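Local coordinates for protein benzyl alcohol dehydrogenase (Acinetobacter calcoaceticus, PDB 1F8F) that catalyses the NAD-dependent oxidation of aryl alcohols such as benzyl alcohol to the aldehyde, as a zinc-containing medium-chain alcohol dehydrogenase, at residues V87-Y91 with L171-Q176; V62-G67 with F139-F145; A106-F111 with G313-S318. All coordinates share one frame; numbering follows the deposited sequence.

Interaction 1 of 3, residues V87-Y91 with L171-Q176. With ZN (zinc ion), chain B.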
loop_
_atom_site.group_PDB
_atom_site.type_symbol
_atom_site.label_atom_id
_atom_site.label_comp_id
_atom_site.label_asym_id
_atom_site.label_seq_id
_atom_site.Cartn_x
_atom_site.Cartn_y
_atom_site.Cartn_z
ATOM N N VAL A 87 6.005 -14.546 30.187
ATOM C CA VAL A 87 5.965 -14.691 28.752
ATOM C C VAL A 87 4.765 -15.466 28.184
ATOM O O VAL A 87 4.032 -16.261 28.798
ATOM C CB VAL A 87 7.244 -15.417 28.234
ATOM C CG1 VAL A 87 8.553 -14.607 28.374
ATOM C CG2 VAL A 87 7.441 -16.724 29.012
ATOM N N VAL A 88 4.574 -15.147 26.882
ATOM C CA VAL A 88 3.554 -15.836 26.056
ATOM C C VAL A 88 4.280 -16.622 24.968
ATOM O O VAL A 88 5.262 -16.094 24.415
ATOM C CB VAL A 88 2.544 -14.799 25.538
ATOM C CG1 VAL A 88 1.674 -15.503 24.474
ATOM C CG2 VAL A 88 1.625 -14.271 26.645
ATOM N N LEU A 89 4.124 -17.869 24.701
ATOM C CA LEU A 89 4.858 -18.684 23.762
ATOM C C LEU A 89 3.964 -18.848 22.520
ATOM O O LEU A 89 2.877 -19.402 22.559
ATOM C CB LEU A 89 4.975 -20.118 24.294
ATOM C CG LEU A 89 5.469 -20.252 25.729
ATOM C CD1 LEU A 89 5.916 -21.704 25.999
ATOM C CD2 LEU A 89 6.681 -19.340 25.991
ATOM N N SER A 90 4.429 -18.287 21.435
ATOM C CA SER A 90 3.784 -18.182 20.160
ATOM C C SER A 90 4.280 -19.294 19.241
ATOM O O SER A 90 5.029 -20.157 19.711
ATOM C CB SER A 90 4.077 -16.798 19.537
ATOM O OG SER A 90 3.299 -16.460 18.416
ATOM N N TYR A 91 3.879 -19.332 17.975
ATOM C CA TYR A 91 4.324 -20.359 17.064
ATOM C C TYR A 91 5.838 -20.255 16.787
ATOM O O TYR A 91 6.577 -19.411 17.230
ATOM C CB TYR A 91 3.563 -20.337 15.758
ATOM C CG TYR A 91 3.638 -18.996 15.017
ATOM C CD1 TYR A 91 4.598 -18.768 14.030
ATOM C CD2 TYR A 91 2.702 -18.004 15.263
ATOM C CE1 TYR A 91 4.678 -17.545 13.367
ATOM C CE2 TYR A 91 2.743 -16.785 14.620
ATOM C CZ TYR A 91 3.710 -16.588 13.645
ATOM O OH TYR A 91 3.758 -15.368 13.014
ATOM N N LEU A 171 -3.296 -15.806 23.497
ATOM C CA LEU A 171 -2.816 -14.773 22.604
ATOM C C LEU A 171 -1.746 -15.356 21.690
ATOM O O LEU A 171 -1.510 -14.814 20.606
ATOM C CB LEU A 171 -2.287 -13.515 23.308
ATOM C CG LEU A 171 -3.257 -12.675 24.159
ATOM C CD1 LEU A 171 -2.489 -11.630 24.967
ATOM C CD2 LEU A 171 -4.246 -11.974 23.304
ATOM N N GLY A 172 -1.011 -16.401 22.072
ATOM C CA GLY A 172 0.015 -16.972 21.145
ATOM C C GLY A 172 -0.566 -17.741 19.950
ATOM O O GLY A 172 0.203 -18.293 19.138
ATOM N N CYS A 173 -1.891 -17.888 19.815
ATOM C CA CYS A 173 -2.503 -18.550 18.708
ATOM C C CYS A 173 -3.899 -18.034 18.346
ATOM O O CYS A 173 -4.016 -17.226 17.423
ATOM C CB CYS A 173 -2.679 -20.075 18.817
ATOM S SG CYS A 173 -3.263 -20.837 17.264
ATOM N N GLY A 174 -4.965 -18.608 18.919
ATOM C CA GLY A 174 -6.316 -18.218 18.463
ATOM C C GLY A 174 -6.718 -16.744 18.524
ATOM O O GLY A 174 -7.432 -16.268 17.606
ATOM N N ILE A 175 -6.376 -15.994 19.566
ATOM C CA ILE A 175 -6.727 -14.579 19.673
ATOM C C ILE A 175 -5.960 -13.704 18.679
ATOM O O ILE A 175 -6.582 -12.927 17.975
ATOM C CB ILE A 175 -6.591 -14.069 21.112
ATOM C CG1 ILE A 175 -7.070 -15.125 22.132
ATOM C CG2 ILE A 175 -7.378 -12.759 21.321
ATOM C CD1 ILE A 175 -8.536 -15.532 22.049
ATOM N N GLN A 176 -4.640 -13.933 18.474
ATOM C CA GLN A 176 -3.832 -13.223 17.508
ATOM C C GLN A 176 -4.297 -13.570 16.100
ATOM O O GLN A 176 -4.252 -12.722 15.191
ATOM C CB GLN A 176 -2.312 -13.398 17.618
ATOM C CG GLN A 176 -1.631 -14.691 17.193
ATOM C CD GLN A 176 -0.114 -14.614 17.331
ATOM O OE1 GLN A 176 0.396 -13.500 17.491
ATOM N NE2 GLN A 176 0.683 -15.685 17.329
HETATM ZN ZN ZN B . -4.115 -22.821 17.404
#

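Interaction 2 of 3, residues V62-G67 with F139-F145. With ZN (zinc ion), chain B.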
loop_
_atom_site.group_PDB
_atom_site.type_symbol
_atom_site.label_atom_id
_atom_site.label_comp_id
_atom_site.label_asym_id
_atom_site.label_seq_id
_atom_site.Cartn_x
_atom_site.Cartn_y
_atom_site.Cartn_z
ATOM N N VAL A 62 3.660 -34.758 23.314
ATOM C CA VAL A 62 3.101 -33.720 24.167
ATOM C C VAL A 62 2.641 -32.496 23.343
ATOM O O VAL A 62 3.497 -31.825 22.779
ATOM C CB VAL A 62 4.083 -33.201 25.229
ATOM C CG1 VAL A 62 3.468 -32.085 26.060
ATOM C CG2 VAL A 62 4.605 -34.302 26.162
ATOM N N LEU A 63 1.350 -32.233 23.248
ATOM C CA LEU A 63 0.781 -31.111 22.525
ATOM C C LEU A 63 0.643 -29.828 23.334
ATOM O O LEU A 63 1.427 -29.625 24.223
ATOM C CB LEU A 63 -0.542 -31.530 21.867
ATOM C CG LEU A 63 -0.447 -32.899 21.178
ATOM C CD1 LEU A 63 -1.808 -33.314 20.643
ATOM C CD2 LEU A 63 0.596 -32.868 20.042
ATOM N N GLY A 64 -0.370 -28.974 23.135
ATOM C CA GLY A 64 -0.461 -27.696 23.849
ATOM C C GLY A 64 0.357 -26.679 23.032
ATOM O O GLY A 64 1.496 -26.944 22.662
ATOM N N HIS A 65 -0.240 -25.545 22.669
ATOM C CA HIS A 65 0.486 -24.596 21.841
ATOM C C HIS A 65 0.059 -23.174 22.212
ATOM O O HIS A 65 0.219 -22.266 21.411
ATOM C CB HIS A 65 0.381 -24.884 20.360
ATOM C CG HIS A 65 -0.953 -24.708 19.721
ATOM N ND1 HIS A 65 -1.922 -25.692 19.828
ATOM C CD2 HIS A 65 -1.464 -23.724 18.953
ATOM C CE1 HIS A 65 -3.012 -25.318 19.161
ATOM N NE2 HIS A 65 -2.767 -24.115 18.627
ATOM N N GLU A 66 -0.607 -23.094 23.374
ATOM C CA GLU A 66 -0.992 -21.743 23.829
ATOM C C GLU A 66 -0.490 -21.445 25.238
ATOM O O GLU A 66 -1.240 -20.980 26.110
ATOM C CB GLU A 66 -2.492 -21.523 23.685
ATOM C CG GLU A 66 -3.021 -21.531 22.237
ATOM C CD GLU A 66 -4.504 -21.237 22.153
ATOM O OE1 GLU A 66 -5.291 -21.340 23.100
ATOM O OE2 GLU A 66 -4.982 -20.821 21.072
ATOM N N GLY A 67 0.808 -21.566 25.534
ATOM C CA GLY A 67 1.338 -21.448 26.879
ATOM C C GLY A 67 1.710 -20.092 27.373
ATOM O O GLY A 67 1.967 -19.187 26.580
ATOM N N PHE A 139 6.326 -29.174 19.700
ATOM C CA PHE A 139 5.066 -28.950 19.004
ATOM C C PHE A 139 4.702 -27.474 19.052
ATOM O O PHE A 139 4.547 -26.851 20.089
ATOM C CB PHE A 139 3.969 -29.827 19.622
ATOM C CG PHE A 139 2.618 -29.618 18.989
ATOM C CD1 PHE A 139 2.426 -29.907 17.661
ATOM C CD2 PHE A 139 1.536 -29.154 19.744
ATOM C CE1 PHE A 139 1.206 -29.770 17.070
ATOM C CE2 PHE A 139 0.306 -28.987 19.134
ATOM C CZ PHE A 139 0.138 -29.288 17.795
ATOM N N PHE A 140 4.679 -26.856 17.881
ATOM C CA PHE A 140 4.553 -25.427 17.689
ATOM C C PHE A 140 5.733 -24.809 18.459
ATOM O O PHE A 140 5.577 -23.799 19.127
ATOM C CB PHE A 140 3.209 -24.860 18.117
ATOM C CG PHE A 140 2.077 -24.983 17.111
ATOM C CD1 PHE A 140 1.503 -26.148 16.680
ATOM C CD2 PHE A 140 1.618 -23.746 16.611
ATOM C CE1 PHE A 140 0.485 -26.103 15.758
ATOM C CE2 PHE A 140 0.590 -23.693 15.690
ATOM C CZ PHE A 140 0.015 -24.886 15.256
ATOM N N ALA A 141 6.883 -25.480 18.514
ATOM C CA ALA A 141 8.070 -25.091 19.244
ATOM C C ALA A 141 7.877 -24.818 20.727
ATOM O O ALA A 141 8.575 -23.973 21.333
ATOM C CB ALA A 141 8.725 -23.859 18.562
ATOM N N GLN A 142 6.961 -25.568 21.369
ATOM C CA GLN A 142 6.751 -25.387 22.801
ATOM C C GLN A 142 6.287 -26.670 23.494
ATOM O O GLN A 142 6.766 -26.944 24.607
ATOM C CB GLN A 142 5.772 -24.241 23.069
ATOM C CG GLN A 142 4.350 -24.400 22.515
ATOM C CD GLN A 142 3.688 -23.062 22.780
ATOM O OE1 GLN A 142 3.033 -22.721 23.761
ATOM N NE2 GLN A 142 3.889 -22.207 21.756
ATOM N N SER A 143 5.330 -27.370 22.909
ATOM C CA SER A 143 4.805 -28.597 23.579
ATOM C C SER A 143 4.344 -28.167 24.974
ATOM O O SER A 143 4.917 -28.614 25.928
ATOM C CB SER A 143 5.945 -29.618 23.633
ATOM O OG SER A 143 5.840 -30.577 22.592
ATOM N N SER A 144 3.434 -27.186 25.106
ATOM C CA SER A 144 3.155 -26.652 26.438
ATOM C C SER A 144 2.067 -27.295 27.281
ATOM O O SER A 144 1.778 -26.702 28.358
ATOM C CB SER A 144 3.021 -25.121 26.307
ATOM O OG SER A 144 1.984 -24.877 25.383
ATOM N N PHE A 145 1.577 -28.523 27.030
ATOM C CA PHE A 145 0.686 -29.094 28.094
ATOM C C PHE A 145 1.605 -29.760 29.139
ATOM O O PHE A 145 1.567 -30.973 29.296
ATOM C CB PHE A 145 -0.432 -29.996 27.659
ATOM C CG PHE A 145 -1.516 -29.400 26.804
ATOM C CD1 PHE A 145 -2.066 -28.176 27.077
ATOM C CD2 PHE A 145 -2.004 -30.063 25.689
ATOM C CE1 PHE A 145 -3.067 -27.603 26.317
ATOM C CE2 PHE A 145 -3.022 -29.554 24.911
ATOM C CZ PHE A 145 -3.545 -28.312 25.223
HETATM ZN ZN ZN B . -4.115 -22.821 17.404
#

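Interaction 3 of 3, residues A106-F111 with G313-S318. With ZN (zinc ion), chain C; NAD (nicotinamide-adenine-dinucleotide), chain F.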
loop_
_atom_site.group_PDB
_atom_site.type_symbol
_atom_site.label_atom_id
_atom_site.label_comp_id
_atom_site.label_asym_id
_atom_site.label_seq_id
_atom_site.Cartn_x
_atom_site.Cartn_y
_atom_site.Cartn_z
ATOM N N ALA A 106 4.986 -15.680 9.835
ATOM C CA ALA A 106 3.948 -16.708 9.685
ATOM C C ALA A 106 4.152 -17.516 8.390
ATOM O O ALA A 106 3.584 -18.609 8.344
ATOM C CB ALA A 106 2.569 -16.096 9.714
ATOM N N TYR A 107 4.840 -17.023 7.376
ATOM C CA TYR A 107 5.066 -17.603 6.068
ATOM C C TYR A 107 6.446 -18.205 5.911
ATOM O O TYR A 107 6.902 -18.589 4.835
ATOM C CB TYR A 107 4.634 -16.570 4.951
ATOM C CG TYR A 107 3.153 -16.249 5.221
ATOM C CD1 TYR A 107 2.151 -17.201 5.084
ATOM C CD2 TYR A 107 2.796 -15.021 5.739
ATOM C CE1 TYR A 107 0.848 -16.957 5.422
ATOM C CE2 TYR A 107 1.459 -14.737 5.987
ATOM C CZ TYR A 107 0.483 -15.717 5.882
ATOM O OH TYR A 107 -0.805 -15.309 6.192
ATOM N N CYS A 108 7.183 -18.290 7.006
ATOM C CA CYS A 108 8.518 -18.885 7.111
ATOM C C CYS A 108 8.569 -20.126 6.261
ATOM O O CYS A 108 7.748 -21.060 6.309
ATOM C CB CYS A 108 8.927 -19.265 8.554
ATOM S SG CYS A 108 10.434 -20.154 8.928
ATOM N N SER A 109 9.637 -20.258 5.462
ATOM C CA SER A 109 9.771 -21.458 4.615
ATOM C C SER A 109 10.013 -22.709 5.457
ATOM O O SER A 109 9.976 -23.842 4.977
ATOM C CB SER A 109 10.783 -21.206 3.500
ATOM O OG SER A 109 12.085 -21.033 4.057
ATOM N N GLU A 110 10.195 -22.603 6.782
ATOM C CA GLU A 110 10.275 -23.812 7.605
ATOM C C GLU A 110 8.993 -23.908 8.424
ATOM O O GLU A 110 9.012 -24.657 9.391
ATOM C CB GLU A 110 11.538 -23.803 8.471
ATOM C CG GLU A 110 12.845 -23.518 7.788
ATOM C CD GLU A 110 14.202 -23.708 8.405
ATOM O OE1 GLU A 110 14.531 -23.773 9.611
ATOM O OE2 GLU A 110 15.177 -23.792 7.592
ATOM N N PHE A 111 7.887 -23.228 8.126
ATOM C CA PHE A 111 6.701 -23.363 8.965
ATOM C C PHE A 111 6.304 -24.798 9.182
ATOM O O PHE A 111 6.601 -25.187 10.311
ATOM C CB PHE A 111 5.486 -22.529 8.508
ATOM C CG PHE A 111 4.491 -22.261 9.619
ATOM C CD1 PHE A 111 3.537 -23.202 9.962
ATOM C CD2 PHE A 111 4.539 -21.074 10.344
ATOM C CE1 PHE A 111 2.641 -22.939 10.984
ATOM C CE2 PHE A 111 3.670 -20.813 11.356
ATOM C CZ PHE A 111 2.697 -21.740 11.677
ATOM N N GLY A 313 -5.471 -16.143 1.639
ATOM C CA GLY A 313 -5.106 -17.071 2.702
ATOM C C GLY A 313 -4.377 -16.477 3.887
ATOM O O GLY A 313 -3.394 -15.753 3.600
ATOM N N VAL A 314 -4.739 -16.774 5.136
ATOM C CA VAL A 314 -4.042 -16.159 6.264
ATOM C C VAL A 314 -3.621 -17.157 7.357
ATOM O O VAL A 314 -4.479 -17.867 7.892
ATOM C CB VAL A 314 -4.944 -15.106 6.943
ATOM C CG1 VAL A 314 -4.360 -14.639 8.273
ATOM C CG2 VAL A 314 -5.211 -13.874 6.078
ATOM N N VAL A 315 -2.369 -17.134 7.771
ATOM C CA VAL A 315 -1.811 -17.963 8.852
ATOM C C VAL A 315 -1.492 -17.087 10.062
ATOM O O VAL A 315 -0.814 -16.057 9.949
ATOM C CB VAL A 315 -0.465 -18.660 8.468
ATOM C CG1 VAL A 315 0.083 -19.626 9.527
ATOM C CG2 VAL A 315 -0.580 -19.429 7.162
ATOM N N GLU A 316 -2.023 -17.438 11.236
ATOM C CA GLU A 316 -1.778 -16.777 12.484
ATOM C C GLU A 316 -1.906 -15.264 12.439
ATOM O O GLU A 316 -1.301 -14.538 13.250
ATOM C CB GLU A 316 -0.358 -17.138 13.003
ATOM C CG GLU A 316 -0.168 -18.634 13.176
ATOM C CD GLU A 316 -0.630 -19.076 14.580
ATOM O OE1 GLU A 316 -0.948 -18.249 15.465
ATOM O OE2 GLU A 316 -0.674 -20.279 14.808
ATOM N N GLY A 317 -2.836 -14.738 11.638
ATOM C CA GLY A 317 -3.133 -13.322 11.605
ATOM C C GLY A 317 -2.104 -12.508 10.835
ATOM O O GLY A 317 -2.233 -11.264 10.858
ATOM N N SER A 318 -1.163 -13.076 10.124
ATOM C CA SER A 318 -0.113 -12.330 9.432
ATOM C C SER A 318 0.671 -11.301 10.230
ATOM O O SER A 318 1.251 -10.431 9.560
ATOM C CB SER A 318 -0.730 -11.647 8.194
ATOM O OG SER A 318 -1.424 -12.649 7.436
HETATM ZN ZN ZN C . 11.925 -18.457 8.321
HETATM P PA NAD F . -14.283 -23.109 17.413
HETATM O O1A NAD F . -14.190 -22.420 18.739
HETATM O O2A NAD F . -14.741 -24.506 17.397
HETATM O O5B NAD F . -15.057 -22.198 16.370
HETATM C C5B NAD F . -15.591 -22.474 15.052
HETATM C C4B NAD F . -17.078 -22.157 14.989
HETATM O O4B NAD F . -17.598 -22.575 13.683
HETATM C C3B NAD F . -17.982 -22.827 16.038
HETATM O O3B NAD F . -18.584 -21.878 16.908
HETATM C C2B NAD F . -19.075 -23.551 15.255
HETATM O O2B NAD F . -20.400 -23.413 15.783
HETATM C C1B NAD F . -18.969 -22.870 13.880
HETATM N N9A NAD F . -19.443 -23.678 12.761
HETATM C C8A NAD F . -19.071 -24.945 12.393
HETATM N N7A NAD F . -19.710 -25.379 11.305
HETATM C C5A NAD F . -20.549 -24.329 10.972
HETATM C C6A NAD F . -21.485 -24.154 9.936
HETATM N N6A NAD F . -21.756 -25.043 8.986
HETATM N N1A NAD F . -22.144 -22.968 9.885
HETATM C C2A NAD F . -21.887 -22.027 10.846
HETATM N N3A NAD F . -21.044 -22.093 11.833
HETATM C C4A NAD F . -20.406 -23.277 11.854
HETATM O O3 NAD F . -12.785 -23.031 16.775
HETATM P PN NAD F . -11.778 -21.799 16.884
HETATM O O1N NAD F . -12.497 -20.520 16.741
HETATM O O2N NAD F . -11.012 -21.912 18.133
HETATM O O5D NAD F . -10.848 -22.130 15.591
HETATM C C5D NAD F . -11.330 -21.783 14.282
HETATM C C4D NAD F . -10.666 -22.489 13.156
HETATM O O4D NAD F . -9.434 -21.827 12.723
HETATM C C3D NAD F . -10.361 -23.992 13.187
HETATM O O3D NAD F . -10.403 -24.493 11.837
HETATM C C2D NAD F . -8.884 -23.952 13.604
HETATM O O2D NAD F . -8.195 -25.182 13.437
HETATM C C1D NAD F . -8.459 -22.874 12.595
HETATM N N1N NAD F . -7.206 -22.251 13.010
HETATM C C2N NAD F . -6.472 -21.683 12.019
HETATM C C3N NAD F . -5.304 -21.031 12.363
HETATM C C7N NAD F . -4.385 -20.319 11.309
HETATM O O7N NAD F . -3.342 -19.785 11.684
HETATM N N7N NAD F . -4.851 -20.354 10.010
HETATM C C4N NAD F . -4.898 -20.926 13.726
HETATM C C5N NAD F . -6.001 -21.035 14.601
HETATM C C6N NAD F . -7.179 -21.700 14.329
#

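Interaction 1 of 3, residues V87-Y91 with L171-Q176
The amide nitrogen of Gln-176 joins the two segments: its NE2 gives a hydrogen bond to Ser-90 OG at 2.9 Å. At 141° (N-H...O) the bond is bent, and Ser-90 OG lies slightly off the amide plane. A second, weak bond runs from the same NE2 back to Gly-172 O within its own segment. Gln-176 gets there with CG placed between its backbone N and carbonyl carbon (chi1 74°) and the rest of the chain extended, reaching back from the first turn of helix 174-186 across Gly-172. Tyr-91 comes in beside it and meets the amide with its ring edge, CE2 lying 3.6 Å from Gln-176 NE2; ring and amide planes are turned 52° apart.

Towards strand 86-89, Gly-172, having no side chain, lets its backbone come right up to the strand end, with Gly-172 CA 4.0 Å from Leu-89 O. Val-88 adds its CG1 methyl, 3.7 Å from Gly-172 N.

The next residue, Cys-173, is the helix N-cap and binds a zinc ion through SG at 2.2 Å, together with Cys-44 and His-65. All the touching residues are buried. Gln-176 NE2 to Ser-90 OG is the one hydrogen bond between the segments; the rest is van der Waals packing around Gly-172, which sets the backbone leading into a zinc ligand closely against the strand end.

Interaction 2 of 3, residues V62-G67 with F139-F145
His-65 presses its CB against Phe-140 CB at 3.6 Å, and from there its imidazole runs alongside the Phe-140 ring, both side chains pointing the same way. CG lies over Phe-140 CG and CD2; further out, CD2 sits above the rim of that ring. The two rings form a face-to-face stack, centroids 4.3 Å apart and planes inclined by 30°. On the ND1 side the neighbour is Phe-139 CE2, at 4.0 Å. At the tip, His-65 NE2 binds the zinc ion at 2.2 Å, shared with Cys-44 and Cys-173. A chi1 of 68° tucks the imidazole over its own backbone, alongside Phe-140.

Leu-63 CD2 lies centred over the face of the Phe-139 ring opposite Phe-140, a CH-pi contact. Behind the rings the backbones are tied polar atom by polar atom. Ser-143 OG donates to Val-62 O at 2.7 Å, while Phe-145 N bonds Leu-63 O and Ser-144 N bonds Gly-64 O from above the carbonyl plane. Gln-142 OE1 takes two donors, Gly-67 N at 3.1 Å, nearly along the C=O axis, and Ser-144 OG.

A zinc-binding histidine is thus stacked on Phe-140 within a cluster that includes Phe-139, on a segment leading into a strand of the GroES-like domain, as in the catalytic zinc site of medium-chain alcohol dehydrogenases.

Interaction 3 of 3, residues A106-F111 with G313-S318
With chi1 at -58°, Tyr-107 has CG anti to its carbonyl carbon, and the ring reaches across to bring its hydroxyl up to the other segment; Ser-318, at chi1 -52°, turns OG to meet it. Tyr-107 OH is gripped twice. Val-315 N donates to it at 2.9 Å in a nearly straight bond (169°), and Ser-318 OG, lying at the ring edge, forms a hydrogen bond of 3.0 Å in which either hydroxyl may be the donor.

Val-315 is the hub of the apolar packing. Val-315 and Tyr-107 run antiparallel, side by side, with CG2 of Val-315 against Tyr-107 CE1, while Val-315 CG1 sits over a face of the Phe-111 ring, 4.0 Å from CZ. Ala-106 CB fills in beside Val-315 O at 3.4 Å.

The same stretch of backbone holds the cofactor. Glu-316 N donates to the nicotinamide carbonyl O7N of NAD at 2.7 Å, and the amide N7N of NAD donates to Val-314 O at 3.3 Å. Those two bonds fix the rotation of the carboxamide. Next to Tyr-107, Cys-108 SG binds the second zinc ion with Cys-94, Cys-97 and Cys-100. The second subunit also packs here, its Leu-306 against Val-315.

The contact thus joins the four-cysteine zinc lobe, characteristic of zinc alcohol dehydrogenases of this family, to the nicotinamide end of the Rossmann-fold NAD site.

In the fold
Along the chain the segments interleave: 62-67, 87-91, 106-111, 139-145, 171-176, 313-318, so each contact's span crosses the others'. Interactions 1 and 2 lie about 11 Å apart between centres and share the mixed sheet in which strands 66-74 and 86-89 are neighbours; both supply ligands to one zinc ion, and a probable hydrogen bond from Gln-142 NE2 to Leu-89 O links them. Interaction 3, about 14 Å from interaction 1 and 18 Å from interaction 2, connects the cysteine-zinc lobe to the nucleotide-binding domain; Tyr-91 packs against Phe-111 and Glu-316. Together they run from the GroES-like domain to the NAD site, placing the zinc of Cys-44, His-65 and Cys-173 near the nicotinamide, consistent with hydride transfer.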